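Local coordinates for protein citrate synthase (Thermotoga maritima, PDB 2P2W) that probably catalyses the condensation of acetyl-CoA with oxaloacetate to citrate and CoA in the tricarboxylic acid cycle, at residues A[15-20]-A[24-29]; A[47-52]-A[172-177]; A[179-184]-A[323-328]; A[197-202]-A[327-332]. All coordinates share one frame; numbering follows the deposited sequence.

Contact 1 of 4, residues A[15-20]-A[24-29]; sequences SICYLD and GRLYYR
Arg-29 N gives its hydrogen to Ile-16 O at 2.7 Å, the shortest backbone bond between the arms of this antiparallel hairpin. Tyr-18 and Tyr-27 form a hydrogen-bonded pair, as do Asp-20 and Arg-25. At the turn Gly-24 and Arg-25 both face Asp-20, a G1 beta bulge, and glycine suits the positive phi of 62° there. On one face the Tyr-18 and Tyr-27 side chains run alongside each other, rim to rim, with CD2 of Tyr-18 3.5 Å from CD1 of Tyr-27 and the ring planes 13° apart. Tyr-349 of the second subunit also meets the Tyr-18 ring. A water joins Tyr-27 OH to Asp-20 OD2, while OD1 accepts from Asn-23 N. The other face is largely apolar between the strands: Leu-26 CD1 touches Cys-17 SG at 3.4 Å and Leu-19 CD1 at 4.0 Å, and the Tyr-28 hydroxyl bonds to Ile-171 O. The Arg-29 chain, extended from CG to NE, carries its guanidinium past Ile-16, whose CG1 lies over one face, 3.7 Å from NH2. Two waters at the guanidinium edge tie it to Ser-15, and NH2 also reaches Leu-49 O. With a methionine here, Leu-49 O and both waters would probably lose their donor. Water bridges thus join the arms on the tyrosine face and at the open end; Cys-17 and Leu-26 face the interior, and Leu-19 lies near predicted active-site His-250 and Arg-344 of the second subunit.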
loop_
_atom_site.group_PDB
_atom_site.type_symbol
_atom_site.label_atom_id
_atom_site.label_comp_id
_atom_site.label_asym_id
_atom_site.label_seq_id
_atom_site.Cartn_x
_atom_site.Cartn_y
_atom_site.Cartn_z
ATOM N N SER A 15 -8.152 8.321 19.350
ATOM C CA SER A 15 -7.901 9.427 20.257
ATOM C C SER A 15 -6.687 10.257 19.814
ATOM O O SER A 15 -6.191 11.117 20.535
ATOM C CB SER A 15 -7.655 8.849 21.648
ATOM O OG SER A 15 -6.421 8.129 21.648
ATOM N N ILE A 16 -6.180 9.958 18.596
ATOM C CA ILE A 16 -4.963 10.621 18.112
ATOM C C ILE A 16 -5.222 12.048 17.620
ATOM O O ILE A 16 -4.517 12.990 17.958
ATOM C CB ILE A 16 -4.394 9.797 16.959
ATOM C CG1 ILE A 16 -3.900 8.439 17.458
ATOM C CG2 ILE A 16 -3.193 10.537 16.338
ATOM C CD1 ILE A 16 -3.419 7.548 16.312
ATOM N N CYS A 17 -6.247 12.226 16.799
ATOM C CA CYS A 17 -6.496 13.530 16.206
ATOM C C CYS A 17 -7.956 13.850 15.947
ATOM O O CYS A 17 -8.719 13.003 15.486
ATOM C CB CYS A 17 -5.710 13.610 14.895
ATOM S SG CYS A 17 -6.242 14.853 13.695
ATOM N N TYR A 18 -8.337 15.084 16.257
ATOM C CA TYR A 18 -9.697 15.533 16.016
ATOM C C TYR A 18 -9.661 16.528 14.869
ATOM O O TYR A 18 -8.990 17.559 14.944
ATOM C CB TYR A 18 -10.300 16.192 17.260
ATOM C CG TYR A 18 -11.662 16.808 17.003
ATOM C CD1 TYR A 18 -12.661 16.089 16.342
ATOM C CD2 TYR A 18 -11.943 18.116 17.395
ATOM C CE1 TYR A 18 -13.907 16.661 16.073
ATOM C CE2 TYR A 18 -13.185 18.699 17.132
ATOM C CZ TYR A 18 -14.160 17.969 16.470
ATOM O OH TYR A 18 -15.378 18.549 16.198
ATOM N N LEU A 19 -10.376 16.195 13.800
ATOM C CA LEU A 19 -10.451 17.035 12.618
ATOM C C LEU A 19 -11.832 17.683 12.565
ATOM O O LEU A 19 -12.829 17.004 12.334
ATOM C CB LEU A 19 -10.224 16.186 11.369
ATOM C CG LEU A 19 -10.387 16.858 10.005
ATOM C CD1 LEU A 19 -9.470 18.060 9.904
ATOM C CD2 LEU A 19 -10.076 15.847 8.911
ATOM N N ASP A 20 -11.882 18.993 12.791
ATOM C CA ASP A 20 -13.143 19.726 12.766
ATOM C C ASP A 20 -13.284 20.383 11.396
ATOM O O ASP A 20 -12.853 21.516 11.200
ATOM C CB ASP A 20 -13.147 20.795 13.859
ATOM C CG ASP A 20 -14.476 21.523 13.967
ATOM O OD1 ASP A 20 -15.272 21.469 13.009
ATOM O OD2 ASP A 20 -14.716 22.163 15.011
ATOM N N GLY A 24 -12.968 24.374 10.542
ATOM C CA GLY A 24 -11.598 24.475 10.069
ATOM C C GLY A 24 -10.554 24.439 11.167
ATOM O O GLY A 24 -9.651 25.275 11.203
ATOM N N ARG A 25 -10.672 23.470 12.066
ATOM C CA ARG A 25 -9.719 23.330 13.158
ATOM C C ARG A 25 -9.137 21.922 13.166
ATOM O O ARG A 25 -9.810 20.958 12.799
ATOM C CB ARG A 25 -10.390 23.621 14.506
ATOM C CG ARG A 25 -10.867 25.058 14.676
ATOM C CD ARG A 25 -9.737 26.059 14.454
ATOM N NE ARG A 25 -8.687 25.977 15.468
ATOM C CZ ARG A 25 -8.815 26.421 16.718
ATOM N NH1 ARG A 25 -9.949 26.980 17.117
ATOM N NH2 ARG A 25 -7.798 26.318 17.567
ATOM N N LEU A 26 -7.878 21.812 13.571
ATOM C CA LEU A 26 -7.191 20.524 13.639
ATOM C C LEU A 26 -6.488 20.440 14.983
ATOM O O LEU A 26 -5.835 21.393 15.407
ATOM C CB LEU A 26 -6.161 20.407 12.508
ATOM C CG LEU A 26 -5.310 19.133 12.485
ATOM C CD1 LEU A 26 -6.206 17.917 12.258
ATOM C CD2 LEU A 26 -4.266 19.244 11.379
ATOM N N TYR A 27 -6.618 19.294 15.645
ATOM C CA TYR A 27 -6.007 19.099 16.955
ATOM C C TYR A 27 -5.262 17.770 17.033
ATOM O O TYR A 27 -5.714 16.771 16.482
ATOM C CB TYR A 27 -7.088 19.099 18.045
ATOM C CG TYR A 27 -8.048 20.265 17.987
ATOM C CD1 TYR A 27 -9.181 20.213 17.178
ATOM C CD2 TYR A 27 -7.824 21.418 18.735
ATOM C CE1 TYR A 27 -10.072 21.279 17.114
ATOM C CE2 TYR A 27 -8.710 22.494 18.681
ATOM C CZ TYR A 27 -9.831 22.415 17.870
ATOM O OH TYR A 27 -10.717 23.463 17.823
ATOM N N TYR A 28 -4.120 17.772 17.713
ATOM C CA TYR A 28 -3.347 16.552 17.930
ATOM C C TYR A 28 -3.589 16.229 19.402
ATOM O O TYR A 28 -3.165 16.982 20.283
ATOM C CB TYR A 28 -1.851 16.787 17.718
ATOM C CG TYR A 28 -1.410 16.977 16.280
ATOM C CD1 TYR A 28 -2.315 16.884 15.217
ATOM C CD2 TYR A 28 -0.070 17.240 15.984
ATOM C CE1 TYR A 28 -1.888 17.051 13.887
ATOM C CE2 TYR A 28 0.362 17.408 14.673
ATOM C CZ TYR A 28 -0.548 17.313 13.631
ATOM O OH TYR A 28 -0.110 17.491 12.337
ATOM N N ARG A 29 -4.275 15.122 19.663
ATOM C CA ARG A 29 -4.591 14.721 21.029
ATOM C C ARG A 29 -5.055 15.899 21.894
ATOM O O ARG A 29 -4.613 16.064 23.036
ATOM C CB ARG A 29 -3.384 14.022 21.675
ATOM C CG ARG A 29 -3.086 12.642 21.079
ATOM C CD ARG A 29 -1.941 11.946 21.807
ATOM N NE ARG A 29 -1.470 10.747 21.113
ATOM C CZ ARG A 29 -2.128 9.591 21.062
ATOM N NH1 ARG A 29 -3.303 9.461 21.665
ATOM N NH2 ARG A 29 -1.602 8.559 20.414
HETATM O O HOH W 1 -3.945 6.511 20.655
HETATM O O HOH W 2 -5.019 11.176 23.300
HETATM O O HOH W 3 -13.224 22.997 17.048
#

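Contact 2 of 4, residues A[47-52]-A[172-177]; sequences YFLWYG and LLMEQD
The carboxylate of Glu-175, whose CB lies 4.3 Å from Leu-49 CD1, is met from above its plane: Asp-177 N donates to OE2 at 2.8 Å, 57° out of that plane. The same oxygen also accepts from His-332 NE2, so two donors grip one buried atom and probably help fix the rotation of the acid. A second flat group, the Tyr-47 ring, has Tyr-51 CD2 over the centre of one face, 3.5 Å above the ring plane, one helical turn further on, while Phe-63 meets it edge-to-face. Between the segments themselves the contact is apolar and small. Leu-49 CD1 reaches across to Met-174 and touches two of its atoms, CB and SD, each at 3.9 Å. Met-174 has CG anti to the carbonyl carbon (chi1 -78°) and stays extended beyond it, which brings the sulfur across to the leucine methyl. The parts joined are the end of helix 42-51 and the chain around the C-terminal end of helix 163-173, in the mainly helical citrate synthase fold. Gly-52 leaves the first helix with a positive phi of 84°, where a side chain would strike the preceding carbonyl oxygen. Leucine and methionine fit here because helix 317-337 covers both, with Val-327 on Leu-49 and Ala-324 on Met-174. Past these residues the chain turns polar. Gln-176 NE2 binds a citrate anion, probably from the crystallisation liquor, and both carboxylate oxygens of Asp-177 accept hydroxyls of the second subunit, from Thr-346 and Ser-347.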
loop_
_atom_site.group_PDB
_atom_site.type_symbol
_atom_site.label_atom_id
_atom_site.label_comp_id
_atom_site.label_asym_id
_atom_site.label_seq_id
_atom_site.Cartn_x
_atom_site.Cartn_y
_atom_site.Cartn_z
ATOM N N TYR A 47 6.806 12.833 19.831
ATOM C CA TYR A 47 6.747 12.159 21.123
ATOM C C TYR A 47 5.301 12.209 21.610
ATOM O O TYR A 47 4.738 11.206 22.054
ATOM C CB TYR A 47 7.645 12.876 22.132
ATOM C CG TYR A 47 7.664 12.232 23.501
ATOM C CD1 TYR A 47 6.611 12.422 24.401
ATOM C CD2 TYR A 47 8.724 11.422 23.892
ATOM C CE1 TYR A 47 6.620 11.818 25.659
ATOM C CE2 TYR A 47 8.743 10.816 25.146
ATOM C CZ TYR A 47 7.689 11.018 26.023
ATOM O OH TYR A 47 7.718 10.425 27.263
ATOM N N PHE A 48 4.709 13.395 21.516
ATOM C CA PHE A 48 3.334 13.615 21.949
ATOM C C PHE A 48 2.347 12.725 21.194
ATOM O O PHE A 48 1.431 12.158 21.787
ATOM C CB PHE A 48 2.972 15.091 21.763
ATOM C CG PHE A 48 1.585 15.444 22.218
ATOM C CD1 PHE A 48 1.099 14.985 23.438
ATOM C CD2 PHE A 48 0.774 16.260 21.438
ATOM C CE1 PHE A 48 -0.178 15.335 23.877
ATOM C CE2 PHE A 48 -0.503 16.618 21.867
ATOM C CZ PHE A 48 -0.979 16.153 23.090
ATOM N N LEU A 49 2.540 12.596 19.886
ATOM C CA LEU A 49 1.651 11.763 19.080
ATOM C C LEU A 49 1.775 10.275 19.421
ATOM O O LEU A 49 0.771 9.572 19.514
ATOM C CB LEU A 49 1.927 11.986 17.588
ATOM C CG LEU A 49 1.407 13.313 17.028
ATOM C CD1 LEU A 49 1.898 13.523 15.599
ATOM C CD2 LEU A 49 -0.118 13.308 17.078
ATOM N N TRP A 50 3.004 9.800 19.618
ATOM C CA TRP A 50 3.238 8.392 19.934
ATOM C C TRP A 50 2.974 7.991 21.384
ATOM O O TRP A 50 2.452 6.908 21.641
ATOM C CB TRP A 50 4.681 7.989 19.591
ATOM C CG TRP A 50 4.930 7.725 18.134
ATOM C CD1 TRP A 50 4.131 7.017 17.278
ATOM C CD2 TRP A 50 6.077 8.123 17.375
ATOM N NE1 TRP A 50 4.713 6.948 16.032
ATOM C CE2 TRP A 50 5.906 7.620 16.063
ATOM C CE3 TRP A 50 7.235 8.855 17.676
ATOM C CZ2 TRP A 50 6.852 7.828 15.050
ATOM C CZ3 TRP A 50 8.176 9.062 16.668
ATOM C CH2 TRP A 50 7.976 8.548 15.370
ATOM N N TYR A 51 3.335 8.854 22.328
ATOM C CA TYR A 51 3.168 8.535 23.746
ATOM C C TYR A 51 1.927 9.076 24.437
ATOM O O TYR A 51 1.579 8.618 25.524
ATOM C CB TYR A 51 4.421 8.961 24.509
ATOM C CG TYR A 51 5.626 8.119 24.157
ATOM C CD1 TYR A 51 5.800 6.848 24.711
ATOM C CD2 TYR A 51 6.574 8.573 23.240
ATOM C CE1 TYR A 51 6.885 6.052 24.359
ATOM C CE2 TYR A 51 7.660 7.786 22.881
ATOM C CZ TYR A 51 7.810 6.526 23.444
ATOM O OH TYR A 51 8.888 5.747 23.090
ATOM N N GLY A 52 1.262 10.047 23.821
ATOM C CA GLY A 52 0.048 10.592 24.410
ATOM C C GLY A 52 0.205 11.679 25.459
ATOM O O GLY A 52 -0.776 12.093 26.075
ATOM N N LEU A 172 2.923 20.614 11.070
ATOM C CA LEU A 172 1.585 20.790 10.507
ATOM C C LEU A 172 1.134 19.590 9.664
ATOM O O LEU A 172 -0.063 19.326 9.544
ATOM C CB LEU A 172 1.540 22.040 9.624
ATOM C CG LEU A 172 1.649 23.405 10.302
ATOM C CD1 LEU A 172 1.759 24.499 9.244
ATOM C CD2 LEU A 172 0.428 23.625 11.176
ATOM N N LEU A 173 2.094 18.870 9.094
ATOM C CA LEU A 173 1.802 17.730 8.227
ATOM C C LEU A 173 1.905 16.346 8.870
ATOM O O LEU A 173 1.664 15.342 8.207
ATOM C CB LEU A 173 2.741 17.764 7.014
ATOM C CG LEU A 173 2.663 18.979 6.087
ATOM C CD1 LEU A 173 3.910 19.037 5.203
ATOM C CD2 LEU A 173 1.402 18.889 5.237
ATOM N N MET A 174 2.254 16.275 10.146
ATOM C CA MET A 174 2.408 14.976 10.787
ATOM C C MET A 174 1.172 14.096 10.861
ATOM O O MET A 174 1.276 12.874 10.753
ATOM C CB MET A 174 2.937 15.134 12.210
ATOM C CG MET A 174 4.412 15.402 12.315
ATOM S SD MET A 174 4.919 15.363 14.040
ATOM C CE MET A 174 6.640 15.802 13.874
ATOM N N GLU A 175 0.004 14.699 11.027
ATOM C CA GLU A 175 -1.195 13.892 11.207
ATOM C C GLU A 175 -2.523 14.553 10.854
ATOM O O GLU A 175 -2.699 15.751 11.066
ATOM C CB GLU A 175 -1.229 13.454 12.677
ATOM C CG GLU A 175 -2.605 13.180 13.246
ATOM C CD GLU A 175 -3.175 11.871 12.763
ATOM O OE1 GLU A 175 -2.383 11.023 12.304
ATOM O OE2 GLU A 175 -4.411 11.691 12.853
ATOM N N GLN A 176 -3.452 13.766 10.308
ATOM C CA GLN A 176 -4.787 14.278 10.008
ATOM C C GLN A 176 -5.875 13.232 9.782
ATOM O O GLN A 176 -6.399 13.075 8.677
ATOM C CB GLN A 176 -4.787 15.258 8.830
ATOM C CG GLN A 176 -6.158 15.942 8.707
ATOM C CD GLN A 176 -6.122 17.266 7.974
ATOM O OE1 GLN A 176 -5.852 18.313 8.563
ATOM N NE2 GLN A 176 -6.397 17.222 6.675
ATOM N N ASP A 177 -6.205 12.515 10.849
ATOM C CA ASP A 177 -7.273 11.525 10.815
ATOM C C ASP A 177 -7.094 10.438 9.750
ATOM O O ASP A 177 -5.970 10.047 9.427
ATOM C CB ASP A 177 -8.610 12.260 10.629
ATOM C CG ASP A 177 -9.803 11.451 11.104
ATOM O OD1 ASP A 177 -9.753 10.909 12.227
ATOM O OD2 ASP A 177 -10.797 11.373 10.351
#

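Contact 3 of 4, residues A[179-184]-A[323-328]; sequences NASTFA and TARVVG
Asn-179 is the N-cap of helix 180-189, and the amide that performs this capping also lies against the guanidinium of Arg-325 from helix 317-337. Its OD1 accepts twice: from Thr-182 N at 3.1 Å, above the carbonyl plane, and from Ser-181 OG at 2.8 Å, nearly in line with the C=O bond. Ser-181 OG itself accepts from Trp-329 NE1. With CG placed between backbone N and carbonyl carbon (chi1 50°), the amide folds back over the first helical turn. Asn-179 ND2 donates to Gln-176 O, so its approach to Arg-325 NH1, 2.9 Å, sets two donors side by side without a bond; the planes of amide and guanidinium stand 51° apart. The Arg-325 chain, bent at chi2 and chi3, is anchored by NE to Leu-173 O, while NH2 binds a citrate anion, consistent with a pocket for carboxylate substrates. Without the amide, as with an alanine here, Thr-182 N and Gln-176 O would probably lose their mates and Ser-181 OG its acceptor. Helix 110-133 packs on Val-326 and helix 42-51 on Val-327, while helix 195-207 lies against Ser-181 and Ala-184, and Ile-343 of the second subunit rests on Phe-183.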
loop_
_atom_site.group_PDB
_atom_site.type_symbol
_atom_site.label_atom_id
_atom_site.label_comp_id
_atom_site.label_asym_id
_atom_site.label_seq_id
_atom_site.Cartn_x
_atom_site.Cartn_y
_atom_site.Cartn_z
ATOM N N ASN A 179 -7.082 10.021 6.357
ATOM C CA ASN A 179 -6.931 10.469 4.981
ATOM C C ASN A 179 -6.560 9.235 4.159
ATOM O O ASN A 179 -6.306 8.167 4.719
ATOM C CB ASN A 179 -5.838 11.537 4.905
ATOM C CG ASN A 179 -4.562 11.102 5.587
ATOM O OD1 ASN A 179 -3.744 10.392 5.007
ATOM N ND2 ASN A 179 -4.396 11.509 6.840
ATOM N N ALA A 180 -6.527 9.372 2.840
ATOM C CA ALA A 180 -6.222 8.241 1.966
ATOM C C ALA A 180 -4.957 7.449 2.303
ATOM O O ALA A 180 -4.991 6.220 2.310
ATOM C CB ALA A 180 -6.171 8.703 0.511
ATOM N N SER A 181 -3.845 8.128 2.573
ATOM C CA SER A 181 -2.609 7.406 2.880
ATOM C C SER A 181 -2.669 6.720 4.249
ATOM O O SER A 181 -2.206 5.589 4.401
ATOM C CB SER A 181 -1.385 8.336 2.789
ATOM O OG SER A 181 -1.427 9.394 3.734
ATOM N N THR A 182 -3.238 7.393 5.245
ATOM C CA THR A 182 -3.366 6.781 6.569
ATOM C C THR A 182 -4.311 5.585 6.446
ATOM O O THR A 182 -4.097 4.538 7.065
ATOM C CB THR A 182 -3.937 7.780 7.609
ATOM O OG1 THR A 182 -2.956 8.789 7.884
ATOM C CG2 THR A 182 -4.315 7.066 8.916
ATOM N N PHE A 183 -5.348 5.730 5.626
ATOM C CA PHE A 183 -6.305 4.646 5.447
ATOM C C PHE A 183 -5.644 3.448 4.763
ATOM O O PHE A 183 -5.916 2.300 5.119
ATOM C CB PHE A 183 -7.510 5.125 4.635
ATOM C CG PHE A 183 -8.649 4.140 4.605
ATOM C CD1 PHE A 183 -9.081 3.521 5.779
ATOM C CD2 PHE A 183 -9.310 3.860 3.418
ATOM C CE1 PHE A 183 -10.158 2.638 5.768
ATOM C CE2 PHE A 183 -10.394 2.975 3.394
ATOM C CZ PHE A 183 -10.816 2.365 4.575
ATOM N N ALA A 184 -4.786 3.715 3.781
ATOM C CA ALA A 184 -4.077 2.645 3.075
ATOM C C ALA A 184 -3.222 1.862 4.077
ATOM O O ALA A 184 -3.172 0.633 4.050
ATOM C CB ALA A 184 -3.193 3.236 1.973
ATOM N N THR A 323 7.922 12.491 5.311
ATOM C CA THR A 323 8.911 12.572 6.380
ATOM C C THR A 323 8.219 12.939 7.686
ATOM O O THR A 323 8.628 12.510 8.768
ATOM C CB THR A 323 9.992 13.618 6.031
ATOM O OG1 THR A 323 10.722 13.165 4.885
ATOM C CG2 THR A 323 10.955 13.820 7.193
ATOM N N ALA A 324 7.161 13.733 7.574
ATOM C CA ALA A 324 6.399 14.135 8.743
ATOM C C ALA A 324 5.230 13.183 8.994
ATOM O O ALA A 324 5.073 12.660 10.096
ATOM C CB ALA A 324 5.878 15.558 8.565
ATOM N N ARG A 325 4.425 12.950 7.961
ATOM C CA ARG A 325 3.213 12.125 8.112
ATOM C C ARG A 325 3.502 10.664 8.527
ATOM O O ARG A 325 2.641 9.953 9.028
ATOM C CB ARG A 325 2.453 12.150 6.785
ATOM C CG ARG A 325 1.142 11.368 6.852
ATOM C CD ARG A 325 0.266 11.811 8.030
ATOM N NE ARG A 325 -0.077 13.231 7.912
ATOM C CZ ARG A 325 -1.078 13.555 7.072
ATOM N NH1 ARG A 325 -1.709 12.613 6.395
ATOM N NH2 ARG A 325 -1.433 14.836 6.931
ATOM N N VAL A 326 4.734 10.186 8.366
ATOM C CA VAL A 326 5.053 8.824 8.784
ATOM C C VAL A 326 4.755 8.680 10.280
ATOM O O VAL A 326 4.402 7.594 10.749
ATOM C CB VAL A 326 6.540 8.462 8.486
ATOM C CG1 VAL A 326 7.476 9.328 9.309
ATOM C CG2 VAL A 326 6.779 6.983 8.764
ATOM N N VAL A 327 4.886 9.782 11.022
ATOM C CA VAL A 327 4.595 9.786 12.456
ATOM C C VAL A 327 3.108 9.479 12.665
ATOM O O VAL A 327 2.741 8.632 13.484
ATOM C CB VAL A 327 4.914 11.166 13.095
ATOM C CG1 VAL A 327 4.561 11.156 14.580
ATOM C CG2 VAL A 327 6.389 11.497 12.911
ATOM N N GLY A 328 2.255 10.174 11.917
ATOM C CA GLY A 328 0.827 9.950 12.033
ATOM C C GLY A 328 0.422 8.568 11.549
ATOM O O GLY A 328 -0.405 7.900 12.176
#

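Contact 4 of 4, residues A[197-202]-A[327-332]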
loop_
_atom_site.group_PDB
_atom_site.type_symbol
_atom_site.label_atom_id
_atom_site.label_comp_id
_atom_site.label_asym_id
_atom_site.label_seq_id
_atom_site.Cartn_x
_atom_site.Cartn_y
_atom_site.Cartn_z
ATOM N N SER A 197 5.447 -2.601 5.464
ATOM C CA SER A 197 4.457 -2.811 4.418
ATOM C C SER A 197 3.351 -1.762 4.511
ATOM O O SER A 197 2.906 -1.229 3.491
ATOM C CB SER A 197 3.852 -4.212 4.522
ATOM O OG SER A 197 4.802 -5.204 4.171
ATOM N N CYS A 198 2.901 -1.471 5.730
ATOM C CA CYS A 198 1.857 -0.471 5.921
ATOM C C CYS A 198 2.343 0.878 5.389
ATOM O O CYS A 198 1.630 1.565 4.657
ATOM C CB CYS A 198 1.509 -0.329 7.406
ATOM S SG CYS A 198 0.936 -1.851 8.196
ATOM N N ILE A 199 3.567 1.246 5.757
ATOM C CA ILE A 199 4.149 2.516 5.334
ATOM C C ILE A 199 4.334 2.616 3.817
ATOM O O ILE A 199 4.022 3.647 3.214
ATOM C CB ILE A 199 5.501 2.754 6.053
ATOM C CG1 ILE A 199 5.259 2.827 7.566
ATOM C CG2 ILE A 199 6.155 4.045 5.549
ATOM C CD1 ILE A 199 6.532 2.889 8.413
ATOM N N VAL A 200 4.833 1.549 3.199
ATOM C CA VAL A 200 5.046 1.547 1.757
ATOM C C VAL A 200 3.736 1.738 0.992
ATOM O O VAL A 200 3.714 2.368 -0.065
ATOM C CB VAL A 200 5.758 0.252 1.316
ATOM C CG1 VAL A 200 5.767 0.133 -0.198
ATOM C CG2 VAL A 200 7.188 0.271 1.840
ATOM N N GLY A 201 2.643 1.198 1.525
ATOM C CA GLY A 201 1.355 1.376 0.879
ATOM C C GLY A 201 0.901 2.819 1.059
ATOM O O GLY A 201 0.382 3.442 0.128
ATOM N N ALA A 202 1.101 3.353 2.259
ATOM C CA ALA A 202 0.724 4.737 2.556
ATOM C C ALA A 202 1.486 5.689 1.629
ATOM O O ALA A 202 0.927 6.661 1.116
ATOM C CB ALA A 202 1.031 5.062 4.014
ATOM N N VAL A 327 4.886 9.782 11.022
ATOM C CA VAL A 327 4.595 9.786 12.456
ATOM C C VAL A 327 3.108 9.479 12.665
ATOM O O VAL A 327 2.741 8.632 13.484
ATOM C CB VAL A 327 4.914 11.166 13.095
ATOM C CG1 VAL A 327 4.561 11.156 14.580
ATOM C CG2 VAL A 327 6.389 11.497 12.911
ATOM N N GLY A 328 2.255 10.174 11.917
ATOM C CA GLY A 328 0.827 9.950 12.033
ATOM C C GLY A 328 0.422 8.568 11.549
ATOM O O GLY A 328 -0.405 7.900 12.176
ATOM N N TRP A 329 0.992 8.141 10.426
ATOM C CA TRP A 329 0.685 6.824 9.871
ATOM C C TRP A 329 0.944 5.732 10.911
ATOM O O TRP A 329 0.075 4.908 11.184
ATOM C CB TRP A 329 1.546 6.523 8.640
ATOM C CG TRP A 329 1.228 7.320 7.398
ATOM C CD1 TRP A 329 0.027 7.894 7.063
ATOM C CD2 TRP A 329 2.108 7.561 6.292
ATOM N NE1 TRP A 329 0.110 8.472 5.816
ATOM C CE2 TRP A 329 1.375 8.283 5.320
ATOM C CE3 TRP A 329 3.446 7.232 6.025
ATOM C CZ2 TRP A 329 1.936 8.686 4.100
ATOM C CZ3 TRP A 329 4.005 7.631 4.811
ATOM C CH2 TRP A 329 3.248 8.350 3.863
ATOM N N THR A 330 2.148 5.740 11.484
ATOM C CA THR A 330 2.527 4.736 12.472
ATOM C C THR A 330 1.705 4.821 13.758
ATOM O O THR A 330 1.359 3.794 14.342
ATOM C CB THR A 330 4.045 4.814 12.804
ATOM O OG1 THR A 330 4.383 6.126 13.257
ATOM C CG2 THR A 330 4.878 4.488 11.570
ATOM N N ALA A 331 1.383 6.038 14.195
ATOM C CA ALA A 331 0.581 6.218 15.405
ATOM C C ALA A 331 -0.767 5.516 15.206
ATOM O O ALA A 331 -1.246 4.796 16.086
ATOM C CB ALA A 331 0.370 7.708 15.680
ATOM N N HIS A 332 -1.369 5.723 14.038
ATOM C CA HIS A 332 -2.646 5.099 13.717
ATOM C C HIS A 332 -2.550 3.581 13.626
ATOM O O HIS A 332 -3.394 2.871 14.171
ATOM C CB HIS A 332 -3.198 5.671 12.408
ATOM C CG HIS A 332 -4.009 6.912 12.599
ATOM N ND1 HIS A 332 -5.311 6.883 13.049
ATOM C CD2 HIS A 332 -3.688 8.220 12.456
ATOM C CE1 HIS A 332 -5.757 8.121 13.179
ATOM N NE2 HIS A 332 -4.790 8.949 12.827
#
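The segments 197-202 and 327-332, of helices 195-207 and 317-337, run at 133° to each other, the segment axes 10.4 Å apart at closest approach, and Ile-199 and Trp-329 have the nearest CA atoms at 7.2 Å. At this wide spacing the large Trp-329 side chain spans much of the gap. The methyl of Ala-202 stands over the face of the indole: its CB is 3.5 Å from the centroid of the six-membered ring and only 12° off the ring normal, a CH-pi contact. A residue as small as alanine lets the ring lie almost directly on the neighbouring helix. Ile-199 adds its CG2, which comes obliquely to CE3 of Trp-329 at 4.2 Å. Its other branch ends in CD1, 3.9 Å from CG2 of Thr-330. Thr-330 divides its two branches: with CG2 anti to the carbonyl carbon the methyl goes to Ile-199, while OG1, at chi1 57°, has the carbonyls of Val-326 and Val-327 both within reach as acceptors, and accepts from Trp-50 NE1. The indole nitrogen of Trp-329 is also satisfied, donating to Ser-181 OG in helix 180-189, whose Thr-182 touches the same side chain. Helix 195-207 continues the packing to the dimer interface, where Val-200 meets Val-200 of the second subunit. No hydrogen bond crosses between the two segments. Their attachment is therefore van der Waals contact and CH-pi, and the bond from NE1 to Ser-181 OG probably helps hold the plane on which Ala-202 rests.

Overall arrangement
Contacts 2, 3 and 4 are buried; contact 4 is helix on helix, contact 3 also involves a helix cap, and contact 2 sets a helix against a loop. Contact 1 is a partly exposed hairpin joined by backbone hydrogen bonds and waters. Contacts 3 and 4 share helix 317-337; their other partners, 180-189 in contact 3 and 195-207 in contact 4, follow each other in the chain. Contact 2 adjoins them through Glu-175 with His-332 and Leu-173 with Arg-325. It meets contact 1 through Tyr-28 with Glu-175 and Arg-29 with Leu-49 O, while Ile-16 packs on the 331-332 backbone of contact 4. Contacts 2 and 4 are apolar across their segments; contact 3 sets a cap beside an arginine at the citrate anion.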